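Local coordinates for protein SAP-like pentraxin (Limulus polyphemus, PDB 3FLP) that probably acts as a calcium-dependent, sugar-binding lectin of the pentraxin family, assembled as two stacked rings of seven subunits, at residues 5-19 with 153-167. Sequence-based numbering, arbitrary orientation.
Sequences RDVKISFPGTQNPKF and FEEQESWSGELSDLQ. With CA (calcium ion), chain P.
Phe11 closes the paired part of strand 7-11 against strand 161-167: Phe11 N donates to Gly161 O (2.8 Å), while Gly161 N returns a bond to Phe11 O. Two residues back along strand 7-11, Ile9 pairs with Leu163 in a second antiparallel hydrogen-bonded pair, with Ile9 N 2.8 Å from Leu163 O. The Phe11 side chain can be followed outward: CB rests 3.6 Å from Trp159 O, and CG sits opposite the carbonyl carbon (chi1 -65°), a setting that brings one ring edge to the partner strand. There CD2 lies near Gly161 O and approaches the edge of the Trp159 indole at CZ3, and CE2 reaches Leu163 CB at 4.1 Å. Ile9 CG2 lies over one face of the same ring, toward its rim. On the other side of the sheet Lys8 and Glu162 form a salt bridge, NZ to OE1 2.9 Å, the ammonium coming from above the carboxylate plane; Lys41 grips OE1 as well, so the buried carboxylate is probably held ionised.

Beyond the strands, Asn16 N bonds to Glu155 OE1 (3.1 Å), and the Phe19 and Phe153 side chains overlap pointing opposite ways, CD2 of Phe19 3.5 Å from CB of Phe153. This packing joins loop 12-19 to the turn whose Glu154 and Glu157 bind a calcium ion together with Glu145, Asp147 and two waters.

In the pentraxin jelly roll, strand 7-11 lies between strands 161-169 and 207-211, and strand 161-169 also pairs with strand 33-42. Phe11 and Leu163 face inward onto Ile142 of strand 139-142 in the opposing sheet, and Phe11 also touches Val207.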
# COMPACT_ATOMS: atom_id res chain seq x y z
N ARG A 5 10.82 -24.46 15.06
CA ARG A 5 10.95 -25.68 14.28
C ARG A 5 12.41 -26.03 14.00
O ARG A 5 12.71 -27.15 13.61
CB ARG A 5 10.17 -25.56 12.97
CG ARG A 5 8.66 -25.78 13.16
CD ARG A 5 7.83 -25.26 11.98
NE ARG A 5 7.96 -23.81 11.84
CZ ARG A 5 7.22 -23.06 11.03
NH1 ARG A 5 6.27 -23.61 10.27
NH2 ARG A 5 7.43 -21.75 10.98
N ASP A 6 13.32 -25.08 14.22
CA ASP A 6 14.74 -25.32 13.99
C ASP A 6 15.50 -25.71 15.26
O ASP A 6 16.73 -25.87 15.22
CB ASP A 6 15.41 -24.09 13.34
CG ASP A 6 14.96 -23.85 11.89
OD1 ASP A 6 14.98 -24.80 11.08
OD2 ASP A 6 14.61 -22.70 11.56
N VAL A 7 14.79 -25.85 16.38
CA VAL A 7 15.45 -26.27 17.62
C VAL A 7 15.88 -27.71 17.37
O VAL A 7 15.18 -28.47 16.71
CB VAL A 7 14.47 -26.23 18.83
CG1 VAL A 7 15.04 -27.01 20.02
CG2 VAL A 7 14.21 -24.79 19.23
N LYS A 8 17.05 -28.09 17.88
CA LYS A 8 17.52 -29.44 17.67
C LYS A 8 17.95 -30.09 18.99
O LYS A 8 18.23 -29.40 19.97
CB LYS A 8 18.69 -29.46 16.68
CG LYS A 8 20.02 -29.05 17.29
CD LYS A 8 21.17 -29.16 16.29
CE LYS A 8 22.47 -28.63 16.90
NZ LYS A 8 23.60 -28.70 15.94
N ILE A 9 17.98 -31.41 18.99
CA ILE A 9 18.40 -32.17 20.16
C ILE A 9 19.54 -33.06 19.71
O ILE A 9 19.44 -33.73 18.68
CB ILE A 9 17.26 -33.08 20.69
CG1 ILE A 9 16.06 -32.24 21.15
CG2 ILE A 9 17.79 -33.95 21.82
CD1 ILE A 9 16.33 -31.39 22.36
N SER A 10 20.63 -33.05 20.46
CA SER A 10 21.78 -33.89 20.15
C SER A 10 21.80 -35.08 21.10
O SER A 10 21.68 -34.91 22.32
CB SER A 10 23.09 -33.10 20.30
OG SER A 10 23.14 -32.01 19.41
N PHE A 11 21.92 -36.27 20.53
CA PHE A 11 21.99 -37.52 21.29
C PHE A 11 23.46 -37.89 21.15
O PHE A 11 23.86 -38.54 20.19
CB PHE A 11 21.07 -38.56 20.64
CG PHE A 11 19.61 -38.20 20.69
CD1 PHE A 11 18.84 -38.53 21.80
CD2 PHE A 11 19.02 -37.49 19.65
CE1 PHE A 11 17.50 -38.15 21.88
CE2 PHE A 11 17.68 -37.10 19.72
CZ PHE A 11 16.92 -37.43 20.84
N PRO A 12 24.29 -37.45 22.11
CA PRO A 12 25.74 -37.64 22.23
C PRO A 12 26.33 -39.01 21.94
O PRO A 12 27.29 -39.13 21.17
CB PRO A 12 26.04 -37.19 23.66
CG PRO A 12 24.93 -36.23 23.96
CD PRO A 12 23.75 -36.95 23.39
N GLY A 13 25.77 -40.03 22.57
CA GLY A 13 26.28 -41.37 22.40
C GLY A 13 25.79 -42.15 23.60
O GLY A 13 25.66 -41.59 24.70
N THR A 14 25.51 -43.43 23.41
CA THR A 14 25.00 -44.24 24.50
C THR A 14 25.99 -45.24 25.08
O THR A 14 26.77 -45.86 24.36
CB THR A 14 23.73 -45.00 24.03
OG1 THR A 14 22.72 -44.07 23.63
CG2 THR A 14 23.18 -45.88 25.15
N GLN A 15 25.97 -45.37 26.40
CA GLN A 15 26.81 -46.32 27.10
C GLN A 15 26.23 -46.57 28.47
O GLN A 15 26.26 -45.69 29.34
CB GLN A 15 28.25 -45.82 27.22
CG GLN A 15 29.16 -46.86 27.87
CD GLN A 15 30.63 -46.52 27.74
OE1 GLN A 15 31.10 -45.50 28.26
NE2 GLN A 15 31.37 -47.37 27.04
N ASN A 16 25.66 -47.75 28.66
CA ASN A 16 25.05 -48.15 29.92
C ASN A 16 25.91 -47.62 31.07
O ASN A 16 27.13 -47.75 31.04
CB ASN A 16 24.96 -49.67 30.00
CG ASN A 16 24.06 -50.14 31.13
OD1 ASN A 16 24.31 -49.87 32.30
ND2 ASN A 16 22.99 -50.85 30.77
N PRO A 17 25.28 -47.03 32.11
CA PRO A 17 23.83 -46.83 32.29
C PRO A 17 23.27 -45.52 31.72
O PRO A 17 22.16 -45.12 32.07
CB PRO A 17 23.69 -46.87 33.81
CG PRO A 17 24.90 -46.08 34.23
CD PRO A 17 26.01 -46.61 33.32
N LYS A 18 24.03 -44.86 30.85
CA LYS A 18 23.56 -43.60 30.26
C LYS A 18 22.90 -43.81 28.90
O LYS A 18 23.53 -44.27 27.95
CB LYS A 18 24.72 -42.60 30.13
CG LYS A 18 24.29 -41.28 29.49
CD LYS A 18 25.48 -40.36 29.20
CE LYS A 18 25.04 -39.11 28.44
NZ LYS A 18 26.17 -38.18 28.14
N PHE A 19 21.61 -43.46 28.82
CA PHE A 19 20.85 -43.60 27.58
C PHE A 19 20.16 -42.28 27.21
O PHE A 19 18.99 -42.06 27.55
CB PHE A 19 19.78 -44.70 27.72
CG PHE A 19 20.33 -46.05 28.12
CD1 PHE A 19 20.54 -46.36 29.47
CD2 PHE A 19 20.65 -47.00 27.16
CE1 PHE A 19 21.04 -47.61 29.84
CE2 PHE A 19 21.15 -48.25 27.52
CZ PHE A 19 21.35 -48.56 28.87
N PHE A 153 16.01 -49.87 27.74
CA PHE A 153 16.87 -49.49 26.62
C PHE A 153 18.10 -50.38 26.47
O PHE A 153 18.59 -50.94 27.44
CB PHE A 153 17.33 -48.03 26.77
CG PHE A 153 16.21 -47.05 26.95
CD1 PHE A 153 15.04 -47.16 26.20
CD2 PHE A 153 16.33 -46.01 27.86
CE1 PHE A 153 14.00 -46.24 26.37
CE2 PHE A 153 15.29 -45.08 28.03
CZ PHE A 153 14.13 -45.20 27.28
N GLU A 154 18.59 -50.49 25.24
CA GLU A 154 19.77 -51.29 24.93
C GLU A 154 20.71 -50.46 24.07
O GLU A 154 20.32 -49.93 23.03
CB GLU A 154 19.37 -52.56 24.17
CG GLU A 154 18.61 -53.56 25.02
CD GLU A 154 18.20 -54.80 24.24
OE1 GLU A 154 17.28 -54.72 23.40
OE2 GLU A 154 18.81 -55.86 24.48
N GLU A 155 21.97 -50.36 24.50
CA GLU A 155 22.94 -49.55 23.78
C GLU A 155 23.13 -49.89 22.31
O GLU A 155 23.34 -48.99 21.49
CB GLU A 155 24.30 -49.55 24.51
CG GLU A 155 24.87 -50.92 24.86
CD GLU A 155 26.16 -50.83 25.68
OE1 GLU A 155 26.14 -50.23 26.78
OE2 GLU A 155 27.19 -51.38 25.24
N GLN A 156 23.03 -51.17 21.95
CA GLN A 156 23.21 -51.55 20.56
C GLN A 156 22.03 -51.16 19.65
O GLN A 156 22.11 -51.29 18.44
CB GLN A 156 23.49 -53.04 20.44
CG GLN A 156 24.90 -53.42 20.90
CD GLN A 156 25.25 -54.88 20.62
OE1 GLN A 156 24.61 -55.80 21.14
NE2 GLN A 156 26.26 -55.10 19.78
N GLU A 157 20.95 -50.67 20.24
CA GLU A 157 19.79 -50.25 19.45
C GLU A 157 19.54 -48.74 19.54
O GLU A 157 18.57 -48.23 18.99
CB GLU A 157 18.55 -51.02 19.90
CG GLU A 157 18.68 -52.53 19.72
CD GLU A 157 17.49 -53.31 20.26
OE1 GLU A 157 17.06 -53.03 21.40
OE2 GLU A 157 16.98 -54.20 19.56
N SER A 158 20.44 -48.03 20.22
CA SER A 158 20.30 -46.59 20.37
C SER A 158 20.70 -45.86 19.09
O SER A 158 21.39 -46.42 18.23
CB SER A 158 21.16 -46.08 21.52
OG SER A 158 22.53 -46.11 21.18
N TRP A 159 20.25 -44.62 18.96
CA TRP A 159 20.59 -43.81 17.79
C TRP A 159 21.25 -42.53 18.27
O TRP A 159 20.68 -41.79 19.07
CB TRP A 159 19.33 -43.46 17.00
CG TRP A 159 19.64 -42.76 15.71
CD1 TRP A 159 19.96 -43.35 14.52
CD2 TRP A 159 19.68 -41.34 15.48
NE1 TRP A 159 20.20 -42.39 13.56
CE2 TRP A 159 20.04 -41.15 14.13
CE3 TRP A 159 19.46 -40.22 16.29
CZ2 TRP A 159 20.17 -39.87 13.56
CZ3 TRP A 159 19.59 -38.95 15.73
CH2 TRP A 159 19.94 -38.79 14.37
N SER A 160 22.46 -42.28 17.78
CA SER A 160 23.18 -41.07 18.15
C SER A 160 23.26 -40.13 16.96
O SER A 160 23.40 -40.56 15.82
CB SER A 160 24.59 -41.42 18.63
OG SER A 160 24.53 -42.15 19.85
N GLY A 161 23.15 -38.83 17.24
CA GLY A 161 23.20 -37.83 16.19
C GLY A 161 22.36 -36.65 16.61
O GLY A 161 22.04 -36.49 17.79
N GLU A 162 22.01 -35.80 15.65
CA GLU A 162 21.20 -34.62 15.95
C GLU A 162 19.85 -34.76 15.27
O GLU A 162 19.74 -35.29 14.15
CB GLU A 162 21.94 -33.36 15.50
CG GLU A 162 23.31 -33.22 16.17
CD GLU A 162 24.14 -32.05 15.66
OE1 GLU A 162 23.72 -31.37 14.71
OE2 GLU A 162 25.22 -31.81 16.22
N LEU A 163 18.80 -34.29 15.94
CA LEU A 163 17.46 -34.39 15.40
C LEU A 163 16.67 -33.10 15.59
O LEU A 163 16.82 -32.42 16.60
CB LEU A 163 16.73 -35.57 16.07
CG LEU A 163 15.31 -35.92 15.63
CD1 LEU A 163 15.05 -37.40 15.89
CD2 LEU A 163 14.31 -35.03 16.35
N SER A 164 15.85 -32.76 14.61
CA SER A 164 15.02 -31.57 14.71
C SER A 164 13.82 -31.64 13.78
O SER A 164 13.73 -32.51 12.91
CB SER A 164 15.83 -30.31 14.41
OG SER A 164 15.84 -30.02 13.04
N ASP A 165 12.86 -30.75 14.02
CA ASP A 165 11.65 -30.66 13.21
C ASP A 165 10.87 -31.98 13.10
O ASP A 165 10.48 -32.40 12.01
CB ASP A 165 12.02 -30.15 11.81
CG ASP A 165 10.93 -29.31 11.17
OD1 ASP A 165 9.79 -29.27 11.69
OD2 ASP A 165 11.21 -28.71 10.11
N LEU A 166 10.65 -32.64 14.24
CA LEU A 166 9.90 -33.89 14.26
C LEU A 166 8.41 -33.57 14.12
O LEU A 166 7.84 -32.86 14.94
CB LEU A 166 10.12 -34.64 15.57
CG LEU A 166 9.20 -35.84 15.85
CD1 LEU A 166 9.49 -36.99 14.86
CD2 LEU A 166 9.41 -36.30 17.30
N GLN A 167 7.79 -34.11 13.07
CA GLN A 167 6.37 -33.88 12.82
C GLN A 167 5.69 -35.22 12.57
O GLN A 167 6.13 -36.01 11.73
CB GLN A 167 6.20 -32.98 11.59
CG GLN A 167 7.02 -31.68 11.63
CD GLN A 167 6.62 -30.73 12.76
OE1 GLN A 167 5.54 -30.87 13.35
NE2 GLN A 167 7.47 -29.77 13.04
CA CA P . 15.31 -53.65 22.87
O HOH W 1 15.51 -27.41 11.46
O HOH W 2 15.20 -55.24 21.13
O HOH W 3 15.87 -51.75 24.17